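Local coordinates for putative Oleoyl-[acyl-carrier protein] thioesterase (Lactobacillus plantarum, PDB 2OWN) that probably hydrolyses the thioester of oleoyl-acyl-carrier protein to release the free fatty acid, at residues T33-D36 against I37-A41; V128-P132 against E133-P137; D190-P193 against A194-L198. All coordinates share one frame; numbering follows the deposited sequence.

How the interactions relate
The three contacts are local, each within one continuous run of chain. Interaction 1 is the core contact: it lies on helix 31-48, which packs on the strands of the N-terminal hotdog domain, and uses regular backbone i to i+4 bonds, with mostly buried side chains around them. Interaction 2 belongs to the same family domain but sits in a loop at its periphery, where turn bonds, two of them weak, accompany a half-exposed aliphatic cluster. Interaction 3 packs the linker after helix 184-191 on helix 194-197, with a proline N-cap and an aromatic-aliphatic cluster. Interactions 1 and 3 touch the second subunit. Interactions 2 and 3 lie about 41 Å apart between centres, on opposite sides of the chain's centre.

Interaction 1. Residues T33-D36 against I37-A41; sequences TLID and IAVLA
Thr33 and Ile37, and likewise Ile35 and Val39, are i to i+4 pairs on the long helix 31-48 of the N-terminal hotdog domain. Four successive backbone bonds set the spacing. Ile37 N to Thr33 O is 2.9 Å. Val39 N to Ile35 O is also 2.9 Å and nearly straight at 171°. The side chains of each pair approach at a slant and meet through methyl groups. Ile35 CG2 lies 4.1 Å from Val39 CG2. Thr33 CG2 comes to 4.2 Å from Ile37 CG2, while Thr33 OG1 turns to the backbone oxygen of Glu22.

Ile37 is folded back over the preceding turn. Its CG1 stands between the backbone N and the carbonyl carbon (chi1 70°), which brings CG1 over two carbonyl oxygens of that turn. Its side chain also packs on Val82 and Ile84 of strand 81-91. Ile35 faces Tyr68 and Ile70 of strand 61-72, so different sides of the helix meet different strands. Tyr20 of the second subunit hydrogen-bonds to Asp36 O through its OH. The same oxygen accepts Leu40 N at 2.9 Å, and Leu40 CB lies 3.4 Å from it.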
loop_
_atom_site.group_PDB
_atom_site.type_symbol
_atom_site.label_atom_id
_atom_site.label_comp_id
_atom_site.label_asym_id
_atom_site.label_seq_id
_atom_site.Cartn_x
_atom_site.Cartn_y
_atom_site.Cartn_z
ATOM N N THR B 33 5.323 -2.822 -4.266
ATOM C CA THR B 33 6.049 -1.521 -4.271
ATOM C C THR B 33 7.007 -1.364 -5.461
ATOM O O THR B 33 7.052 -0.287 -6.046
ATOM C CB THR B 33 6.832 -1.280 -2.966
ATOM O OG1 THR B 33 5.886 -1.126 -1.916
ATOM C CG2 THR B 33 7.758 -0.004 -3.026
ATOM N N LEU B 34 7.746 -2.436 -5.792
ATOM C CA LEU B 34 8.723 -2.443 -6.910
ATOM C C LEU B 34 8.032 -2.094 -8.231
ATOM O O LEU B 34 8.506 -1.201 -8.941
ATOM C CB LEU B 34 9.463 -3.781 -7.035
ATOM C CG LEU B 34 10.670 -3.815 -7.982
ATOM C CD1 LEU B 34 11.785 -2.940 -7.426
ATOM C CD2 LEU B 34 11.167 -5.229 -8.173
ATOM N N ILE B 35 6.909 -2.767 -8.520
ATOM C CA ILE B 35 6.093 -2.477 -9.734
ATOM C C ILE B 35 5.435 -1.092 -9.616
ATOM O O ILE B 35 5.397 -0.360 -10.617
ATOM C CB ILE B 35 5.041 -3.593 -10.032
ATOM C CG1 ILE B 35 5.741 -4.922 -10.336
ATOM C CG2 ILE B 35 4.121 -3.228 -11.196
ATOM C CD1 ILE B 35 6.679 -4.931 -11.542
ATOM N N ASP B 36 4.921 -0.752 -8.421
ATOM C CA ASP B 36 4.309 0.581 -8.150
ATOM C C ASP B 36 5.216 1.769 -8.543
ATOM O O ASP B 36 4.776 2.669 -9.279
ATOM C CB ASP B 36 3.881 0.754 -6.669
ATOM C CG ASP B 36 2.553 0.090 -6.297
ATOM O OD1 ASP B 36 1.686 -0.201 -7.150
ATOM O OD2 ASP B 36 2.359 -0.077 -5.065
ATOM N N ILE B 37 6.470 1.725 -8.080
ATOM C CA ILE B 37 7.470 2.794 -8.364
ATOM C C ILE B 37 7.983 2.765 -9.817
ATOM O O ILE B 37 8.326 3.819 -10.342
ATOM C CB ILE B 37 8.629 2.861 -7.300
ATOM C CG1 ILE B 37 9.593 1.661 -7.371
ATOM C CG2 ILE B 37 8.014 3.057 -5.888
ATOM C CD1 ILE B 37 10.653 1.648 -6.262
ATOM N N ALA B 38 8.069 1.572 -10.435
ATOM C CA ALA B 38 8.468 1.426 -11.863
ATOM C C ALA B 38 7.412 2.105 -12.754
ATOM O O ALA B 38 7.760 2.936 -13.597
ATOM C CB ALA B 38 8.638 -0.035 -12.259
ATOM N N VAL B 39 6.139 1.768 -12.508
ATOM C CA VAL B 39 4.966 2.348 -13.214
ATOM C C VAL B 39 4.809 3.866 -12.925
ATOM O O VAL B 39 4.379 4.603 -13.820
ATOM C CB VAL B 39 3.662 1.505 -12.950
ATOM C CG1 VAL B 39 2.364 2.218 -13.405
ATOM C CG2 VAL B 39 3.799 0.132 -13.602
ATOM N N LEU B 40 5.144 4.307 -11.693
ATOM C CA LEU B 40 5.141 5.739 -11.288
ATOM C C LEU B 40 6.109 6.521 -12.184
ATOM O O LEU B 40 5.756 7.594 -12.653
ATOM C CB LEU B 40 5.535 5.941 -9.813
ATOM C CG LEU B 40 5.507 7.367 -9.232
ATOM C CD1 LEU B 40 4.088 7.936 -9.240
ATOM C CD2 LEU B 40 6.075 7.384 -7.831
ATOM N N ALA B 41 7.318 5.975 -12.386
ATOM C CA ALA B 41 8.351 6.558 -13.283
ATOM C C ALA B 41 7.876 6.618 -14.756
ATOM O O ALA B 41 8.135 7.624 -15.454
ATOM C CB ALA B 41 9.674 5.783 -13.182
#

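Interaction 2. Residues V128-P132 against E133-P137; sequences VKILP and ELVAP
Ile130 and Val135 flank a beta turn, Leu131 to Leu134, and touch each other in the loop that joins strands 127-128 and 141-142 of the N-terminal hotdog domain. The turn has helical backbone angles at Pro132 and Glu133 and leads into a short 3-10 segment at Ala136. The flanking pair is the tight part. Ile130 CG2 and Val135 CG2 lie only 3.4 Å apart, closer than usual for two methyl carbons. The two side chains cross at about a right angle and touch through one methyl branch each. With CG1 beside the backbone N (chi1 -60°), the CG2 methyl of Ile130 is left to face the valine. Trp63 of strand 61-72 and Tyr91 of strand 81-91 touch both residues and cover this side. An unidentified bound molecule lies about 5 Å from the side chain of Val135.

A second aliphatic pair is less closely packed. Leu131 and Leu134 lie side by side and point the same way, with CD1 of Leu131 3.7 Å from CD1 of Leu134. Leu134 is buried on Val61 and Met119, but Leu131 is partly exposed.

The solvent side is formed by Pro132 and Glu133. The glutamate runs beside Leu131 in the same direction, with its chain extended beyond CG. Toward Leu131 its carboxylate comes no nearer than 4.2 Å, OE2 to CD1; the side chain also touches His59.

The backbone closes the turn. Leu134 N reaches Leu131 O in a weak bond of 3.3 Å. Pro132 O takes two donors: a weak bond from Val135 N at 3.3 Å, and a shorter one from Ala136 N at 2.7 Å.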
loop_
_atom_site.group_PDB
_atom_site.type_symbol
_atom_site.label_atom_id
_atom_site.label_comp_id
_atom_site.label_asym_id
_atom_site.label_seq_id
_atom_site.Cartn_x
_atom_site.Cartn_y
_atom_site.Cartn_z
ATOM N N VAL B 128 -5.855 -3.820 -30.536
ATOM C CA VAL B 128 -5.699 -2.908 -31.697
ATOM C C VAL B 128 -4.208 -2.661 -31.993
ATOM O O VAL B 128 -3.342 -2.959 -31.158
ATOM C CB VAL B 128 -6.440 -1.538 -31.519
ATOM C CG1 VAL B 128 -7.926 -1.769 -31.302
ATOM C CG2 VAL B 128 -5.857 -0.688 -30.375
ATOM N N LYS B 129 -3.928 -2.111 -33.179
ATOM C CA LYS B 129 -2.547 -1.780 -33.608
ATOM C C LYS B 129 -2.017 -0.576 -32.817
ATOM O O LYS B 129 -2.810 0.283 -32.390
ATOM C CB LYS B 129 -2.473 -1.478 -35.112
ATOM C CG LYS B 129 -2.886 -2.631 -36.010
ATOM C CD LYS B 129 -2.808 -2.243 -37.471
ATOM C CE LYS B 129 -3.207 -3.397 -38.373
ATOM N NZ LYS B 129 -3.149 -3.025 -39.814
ATOM N N ILE B 130 -0.693 -0.526 -32.614
ATOM C CA ILE B 130 -0.041 0.574 -31.876
ATOM C C ILE B 130 -0.022 1.838 -32.752
ATOM O O ILE B 130 0.457 1.791 -33.891
ATOM C CB ILE B 130 1.405 0.234 -31.394
ATOM C CG1 ILE B 130 1.391 -0.971 -30.446
ATOM C CG2 ILE B 130 2.055 1.436 -30.682
ATOM C CD1 ILE B 130 2.750 -1.353 -29.885
ATOM N N LEU B 131 -0.547 2.940 -32.203
ATOM C CA LEU B 131 -0.597 4.242 -32.868
ATOM C C LEU B 131 0.798 4.868 -32.686
ATOM O O LEU B 131 1.223 5.008 -31.525
ATOM C CB LEU B 131 -1.664 5.157 -32.246
ATOM C CG LEU B 131 -3.118 4.670 -32.227
ATOM C CD1 LEU B 131 -3.990 5.646 -31.445
ATOM C CD2 LEU B 131 -3.679 4.460 -33.633
ATOM N N PRO B 132 1.532 5.197 -33.797
ATOM C CA PRO B 132 2.879 5.816 -33.650
ATOM C C PRO B 132 2.923 7.182 -32.912
ATOM O O PRO B 132 3.966 7.496 -32.346
ATOM C CB PRO B 132 3.386 5.923 -35.100
ATOM C CG PRO B 132 2.182 5.915 -35.922
ATOM C CD PRO B 132 1.209 5.020 -35.228
ATOM N N GLU B 133 1.829 7.960 -32.941
ATOM C CA GLU B 133 1.726 9.257 -32.213
ATOM C C GLU B 133 1.823 9.087 -30.677
ATOM O O GLU B 133 2.398 9.948 -30.009
ATOM C CB GLU B 133 0.445 10.040 -32.582
ATOM C CG GLU B 133 -0.909 9.367 -32.214
ATOM C CD GLU B 133 -2.146 10.167 -32.638
ATOM O OE1 GLU B 133 -2.035 11.342 -33.061
ATOM O OE2 GLU B 133 -3.255 9.604 -32.529
ATOM N N LEU B 134 1.251 7.996 -30.146
ATOM C CA LEU B 134 1.296 7.668 -28.695
ATOM C C LEU B 134 2.634 7.030 -28.214
ATOM O O LEU B 134 2.827 6.902 -27.000
ATOM C CB LEU B 134 0.107 6.773 -28.297
ATOM C CG LEU B 134 -1.301 7.284 -28.654
ATOM C CD1 LEU B 134 -2.344 6.277 -28.205
ATOM C CD2 LEU B 134 -1.618 8.656 -28.059
ATOM N N VAL B 135 3.505 6.609 -29.149
ATOM C CA VAL B 135 4.843 6.015 -28.888
ATOM C C VAL B 135 6.023 6.934 -29.317
ATOM O O VAL B 135 7.074 6.888 -28.663
ATOM C CB VAL B 135 4.952 4.601 -29.541
ATOM C CG1 VAL B 135 6.301 3.928 -29.270
ATOM C CG2 VAL B 135 3.870 3.707 -28.994
ATOM N N ALA B 136 5.855 7.723 -30.396
ATOM C CA ALA B 136 6.883 8.681 -30.935
ATOM C C ALA B 136 7.592 9.589 -29.901
ATOM O O ALA B 136 8.827 9.684 -29.968
ATOM C CB ALA B 136 6.313 9.549 -32.081
ATOM N N PRO B 137 6.838 10.259 -28.971
ATOM C CA PRO B 137 7.449 11.096 -27.900
ATOM C C PRO B 137 8.501 10.378 -27.010
ATOM O O PRO B 137 9.399 11.044 -26.506
ATOM C CB PRO B 137 6.238 11.548 -27.072
ATOM C CG PRO B 137 5.136 11.555 -28.023
ATOM C CD PRO B 137 5.367 10.356 -28.896
#

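Interaction 3. Residues D190-P193 against A194-L198; sequences DTLP and ATFLL
Leu192 packs against Phe196 and Leu197 where the chain breaks between two short helices, 184-191 and 194-197, in the C-terminal hotdog domain. Pro193 is the N-cap residue of the second helix. Its carbonyl oxygen accepts a hydrogen bond from Leu197 N at 3.0 Å, in the carbonyl plane and almost straight at 173°. Phe196 N adds a weak bond to the same oxygen.

The side chain of Leu197 can be followed outward from the helix. CB passes 3.8 Å from Pro193 O. CG comes closer to that oxygen, at 3.5 Å. There the chain forks. CD1 reaches back to Leu192 O at 3.7 Å. CD2 turns to the side chain of Leu192, 4.1 Å from its CD1 and slightly farther from its CB. With CG anti to the carbonyl carbon and beside the backbone N (chi1 -62°), both methyls are carried back toward the Leu192-Pro193 linker. Trp254 of strand 246-256 and Phe170 of the second subunit also touch this leucine. Cutting this side chain back to an alanine is likely to open a gap between Leu192, Trp254 and Phe170 of the second subunit.

The edge-to-face ring partner of Phe196 is Trp254, and the ring also stacks with His200. Ile225 of strand 218-227 touches both Leu192 and Phe196. Over the proline ring, Phe196 CB lies 4.0 Å from Pro193 CD. On the outer side, exposed Thr195 crosses the proline at about a right angle. The second subunit also reaches the start of the helix, where Tyr215 OH of that chain bonds to Ala194 N. Deeper in, Leu192 CD1 meets the Phe196 ring obliquely, near its CD1 and 3.7 Å from its CE1.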
loop_
_atom_site.group_PDB
_atom_site.type_symbol
_atom_site.label_atom_id
_atom_site.label_comp_id
_atom_site.label_asym_id
_atom_site.label_seq_id
_atom_site.Cartn_x
_atom_site.Cartn_y
_atom_site.Cartn_z
ATOM N N ASP B 190 1.671 -13.621 -0.580
ATOM C CA ASP B 190 0.934 -14.083 0.625
ATOM C C ASP B 190 0.492 -15.570 0.550
ATOM O O ASP B 190 0.231 -16.159 1.604
ATOM C CB ASP B 190 -0.270 -13.196 0.965
ATOM C CG ASP B 190 -0.923 -13.581 2.279
ATOM O OD1 ASP B 190 -0.222 -13.518 3.316
ATOM O OD2 ASP B 190 -2.083 -14.039 2.237
ATOM N N THR B 191 0.373 -16.160 -0.659
ATOM C CA THR B 191 0.060 -17.616 -0.820
ATOM C C THR B 191 1.112 -18.474 -0.080
ATOM O O THR B 191 0.753 -19.486 0.530
ATOM C CB THR B 191 -0.012 -18.069 -2.303
ATOM O OG1 THR B 191 -0.945 -17.251 -3.015
ATOM C CG2 THR B 191 -0.440 -19.557 -2.432
ATOM N N LEU B 192 2.380 -18.030 -0.124
ATOM C CA LEU B 192 3.501 -18.689 0.549
ATOM C C LEU B 192 3.457 -18.342 2.052
ATOM O O LEU B 192 3.099 -17.203 2.395
ATOM C CB LEU B 192 4.839 -18.239 -0.038
ATOM C CG LEU B 192 5.069 -18.502 -1.532
ATOM C CD1 LEU B 192 6.315 -17.763 -2.023
ATOM C CD2 LEU B 192 5.152 -19.997 -1.827
ATOM N N PRO B 193 3.853 -19.289 2.940
ATOM C CA PRO B 193 3.803 -19.006 4.378
ATOM C C PRO B 193 4.960 -18.100 4.844
ATOM O O PRO B 193 6.006 -18.035 4.168
ATOM C CB PRO B 193 3.909 -20.400 4.994
ATOM C CG PRO B 193 4.767 -21.134 4.054
ATOM C CD PRO B 193 4.418 -20.634 2.692
ATOM N N ALA B 194 4.752 -17.407 5.971
ATOM C CA ALA B 194 5.768 -16.522 6.598
ATOM C C ALA B 194 7.103 -17.249 6.882
ATOM O O ALA B 194 8.155 -16.625 6.741
ATOM C CB ALA B 194 5.227 -15.844 7.881
ATOM N N THR B 195 7.048 -18.549 7.230
ATOM C CA THR B 195 8.256 -19.397 7.464
ATOM C C THR B 195 9.142 -19.497 6.196
ATOM O O THR B 195 10.368 -19.575 6.313
ATOM C CB THR B 195 7.931 -20.819 7.984
ATOM O OG1 THR B 195 7.052 -21.482 7.070
ATOM C CG2 THR B 195 7.288 -20.758 9.367
ATOM N N PHE B 196 8.510 -19.503 5.012
ATOM C CA PHE B 196 9.217 -19.487 3.723
ATOM C C PHE B 196 9.732 -18.060 3.447
ATOM O O PHE B 196 10.910 -17.879 3.134
ATOM C CB PHE B 196 8.325 -19.956 2.557
ATOM C CG PHE B 196 9.021 -19.940 1.224
ATOM C CD1 PHE B 196 9.004 -18.775 0.424
ATOM C CD2 PHE B 196 9.734 -21.063 0.777
ATOM C CE1 PHE B 196 9.689 -18.728 -0.814
ATOM C CE2 PHE B 196 10.428 -21.045 -0.481
ATOM C CZ PHE B 196 10.400 -19.874 -1.280
ATOM N N LEU B 197 8.822 -17.081 3.506
ATOM C CA LEU B 197 9.126 -15.651 3.204
ATOM C C LEU B 197 10.219 -15.025 4.064
ATOM O O LEU B 197 11.013 -14.236 3.547
ATOM C CB LEU B 197 7.849 -14.786 3.261
ATOM C CG LEU B 197 6.737 -15.134 2.258
ATOM C CD1 LEU B 197 5.477 -14.331 2.568
ATOM C CD2 LEU B 197 7.199 -14.908 0.826
ATOM N N LEU B 198 10.248 -15.390 5.351
ATOM C CA LEU B 198 11.267 -14.896 6.301
ATOM C C LEU B 198 12.680 -15.489 6.117
ATOM O O LEU B 198 13.606 -14.965 6.737
ATOM C CB LEU B 198 10.786 -15.040 7.763
ATOM C CG LEU B 198 9.612 -14.122 8.150
ATOM C CD1 LEU B 198 9.013 -14.558 9.495
ATOM C CD2 LEU B 198 10.013 -12.623 8.163
#